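Side-chain contact in Ion-channel modulator raklp (Rhipicephalus appendiculatus, PDB 2W8X), which probably modulates ion channels of the host from tick saliva, activating maxiK potassium channels, and has a highly modified Kunitz/BPTI structure: residues C3-E7 and G8-Q12. Residues are numbered along the deposited sequence; the frame is centred on the assembly and turned at random.
Sequences CNKRE and GPCSQ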
ATOM      1  N   CYS A   3      -7.533  -8.579   5.953  1.00 10.68           N
ATOM      2  CA  CYS A   3      -6.771  -7.433   6.422  1.00 10.80           C
ATOM      3  C   CYS A   3      -5.275  -7.680   6.638  1.00 10.28           C
ATOM      4  O   CYS A   3      -4.559  -6.757   7.000  1.00  9.93           O
ATOM      5  CB  CYS A   3      -7.367  -6.899   7.717  1.00 11.37           C
ATOM      6  SG  CYS A   3      -9.027  -6.166   7.507  1.00 14.56           S
ATOM      7  N   ASN A   4      -4.828  -8.931   6.508  1.00  9.91           N
ATOM      8  CA  ASN A   4      -3.435  -9.287   6.754  1.00  9.78           C
ATOM      9  C   ASN A   4      -2.710  -9.405   5.409  1.00 10.91           C
ATOM     10  O   ASN A   4      -2.893 -10.391   4.691  1.00 10.79           O
ATOM     11  CB  ASN A   4      -3.376 -10.623   7.522  1.00 10.30           C
ATOM     12  CG  ASN A   4      -2.009 -11.003   7.923  1.00 10.41           C
ATOM     13  OD1 ASN A   4      -1.017 -10.501   7.368  1.00 13.33           O
ATOM     14  ND2 ASN A   4      -1.910 -11.903   8.910  1.00 11.62           N
ATOM     15  N   LYS A   5      -1.904  -8.383   5.113  1.00 11.51           N
ATOM     16  CA  LYS A   5      -1.109  -8.311   3.885  1.00 13.13           C
ATOM     17  C   LYS A   5      -0.152  -9.438   3.670  1.00 13.99           C
ATOM     18  O   LYS A   5       0.248  -9.690   2.529  1.00 14.00           O
ATOM     19  CB  LYS A   5      -0.289  -6.984   3.858  1.00 15.17           C
ATOM     20  CG  LYS A   5      -1.136  -5.891   3.591  1.00 17.87           C
ATOM     21  CD  LYS A   5      -0.503  -4.750   2.781  1.00 20.63           C
ATOM     22  CE  LYS A   5       0.036  -3.799   3.693  1.00 17.77           C
ATOM     23  NZ  LYS A   5       0.099  -2.348   3.177  1.00 12.87           N
ATOM     24  N   ARG A   6       0.286 -10.070   4.758  1.00 14.93           N
ATOM     25  CA  ARG A   6       1.198 -11.215   4.667  1.00 17.80           C
ATOM     26  C   ARG A   6       0.519 -12.462   4.270  1.00 18.13           C
ATOM     27  O   ARG A   6       1.184 -13.380   3.770  1.00 21.28           O
ATOM     28  CB  ARG A   6       1.850 -11.508   6.004  1.00 19.64           C
ATOM     29  CG  ARG A   6       2.987 -10.665   6.296  1.00 25.93           C
ATOM     30  CD  ARG A   6       3.734 -11.170   7.506  1.00 30.88           C
ATOM     31  NE  ARG A   6       4.689 -12.210   7.142  1.00 37.71           N
ATOM     32  CZ  ARG A   6       5.453 -12.872   8.009  1.00 41.25           C
ATOM     33  NH1 ARG A   6       5.365 -12.638   9.320  1.00 43.73           N
ATOM     34  NH2 ARG A   6       6.299 -13.792   7.563  1.00 43.32           N
ATOM     35  N   GLU A   7      -0.781 -12.559   4.531  1.00 16.65           N
ATOM     36  CA  GLU A   7      -1.507 -13.806   4.334  1.00 17.72           C
ATOM     37  C   GLU A   7      -2.420 -13.833   3.102  1.00 17.32           C
ATOM     38  O   GLU A   7      -2.859 -14.913   2.654  1.00 19.72           O
ATOM     39  CB  GLU A   7      -2.223 -14.203   5.652  1.00 17.95           C
ATOM     40  CG  GLU A   7      -1.229 -14.532   6.801  1.00 19.13           C
ATOM     41  CD  GLU A   7      -1.858 -15.245   8.075  1.00 21.71           C
ATOM     42  OE1 GLU A   7      -2.988 -15.747   7.985  1.00 22.34           O
ATOM     43  OE2 GLU A   7      -1.184 -15.292   9.137  1.00 24.84           O
ATOM     44  N   GLY A   8      -2.656 -12.680   2.482  1.00 16.57           N
ATOM     45  CA  GLY A   8      -3.468 -12.592   1.295  1.00 16.85           C
ATOM     46  C   GLY A   8      -3.527 -11.199   0.710  1.00 17.41           C
ATOM     47  O   GLY A   8      -2.937 -10.297   1.255  1.00 16.13           O
ATOM     48  N   PRO A   9      -4.218 -11.038  -0.418  1.00 19.16           N
ATOM     49  CA  PRO A   9      -4.284  -9.739  -1.044  1.00 19.39           C
ATOM     50  C   PRO A   9      -5.192  -8.778  -0.331  1.00 17.42           C
ATOM     51  O   PRO A   9      -6.007  -9.176   0.504  1.00 17.89           O
ATOM     52  CB  PRO A   9      -4.875 -10.040  -2.416  1.00 21.37           C
ATOM     53  CG  PRO A   9      -5.613 -11.247  -2.245  1.00 21.82           C
ATOM     54  CD  PRO A   9      -4.894 -12.059  -1.236  1.00 21.13           C
ATOM     55  N   CYS A  10      -5.023  -7.505  -0.668  1.00 15.94           N
ATOM     56  CA  CYS A  10      -5.831  -6.459  -0.104  1.00 15.55           C
ATOM     57  C   CYS A  10      -6.743  -5.929  -1.153  1.00 15.89           C
ATOM     58  O   CYS A  10      -6.300  -5.335  -2.135  1.00 17.62           O
ATOM     59  CB  CYS A  10      -4.953  -5.301   0.379  1.00 16.01           C
ATOM     60  SG  CYS A  10      -3.867  -5.750   1.784  1.00 15.43           S
ATOM     61  N   SER A  11      -8.025  -6.074  -0.918  1.00 15.34           N
ATOM     62  CA  SER A  11      -9.019  -5.475  -1.801  1.00 16.15           C
ATOM     63  C   SER A  11      -9.055  -3.968  -1.637  1.00 16.47           C
ATOM     64  O   SER A  11      -8.582  -3.416  -0.641  1.00 14.35           O
ATOM     65  CB  SER A  11     -10.391  -6.058  -1.489  1.00 16.32           C
ATOM     66  OG  SER A  11     -10.865  -5.633  -0.223  1.00 16.67           O
ATOM     67  N   GLN A  12      -9.698  -3.287  -2.590  1.00 17.64           N
ATOM     68  CA  GLN A  12      -9.837  -1.847  -2.484  1.00 17.91           C
ATOM     69  C   GLN A  12     -10.618  -1.452  -1.221  1.00 17.44           C
ATOM     70  O   GLN A  12     -10.275  -0.445  -0.578  1.00 17.85           O
ATOM     71  CB  GLN A  12     -10.400  -1.229  -3.788  1.00 19.56           C
ATOM     72  CG  GLN A  12      -9.575  -1.545  -5.027  1.00 23.00           C
ATOM     73  CD  GLN A  12      -8.157  -0.982  -5.020  1.00 28.25           C
ATOM     74  OE1 GLN A  12      -7.938   0.175  -4.669  1.00 34.03           O
ATOM     75  NE2 GLN A  12      -7.189  -1.809  -5.413  1.00 32.12           N
TER
HETATM   76  O   HOH W   1      -0.973  -8.609   0.326  0.50 20.36           O
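Three flat groups meet where N4 faces G8: the side-chain amide of N4, the peptide carbonyl that follows it, and the peptide N-H of G8, which reaches that carbonyl across the contact. N4 OD1 accepts from R6 N at 2.9 Å, the donor standing 29° out of the plane of the side-chain carbonyl, and so closes an Asx turn inside the beta turn closed by E7 N to N4 O. With CG anti to the backbone N, chi1 -175° brings OD1 within bonding distance of R6 N. E7 N donates to N4 O at 3.0 Å, and G8 N reaches the same oxygen in a weak, bent bond of 3.2 Å with an angle of 132° at the hydrogen. N2 ND2 is a further donor to that oxygen, so one acceptor gathers three N-H groups. Such convergence is consistent with a loop held by local bonds and disulfides rather than by regular helix or strand. Across the turn, the oxygens of K5 and G8 are two acceptors that cannot bond directly; a water donates to both, 2.7 Å to K5 O and 2.8 Å to G8 O. The polar end of K5 lies farther out, where NZ bonds S54 OG of the second subunit and S52 OG of its own chain, linking the loop to the dimer interface. On the way there the side chain, kinked in mid-chain, runs past the sulfur of C10, which is joined to C50 in one of the four disulfides of this modified Kunitz fold: K5 CD lies 3.6 Å from C10 SG, and K5 CG closer still, 3.3 Å from C10 SG.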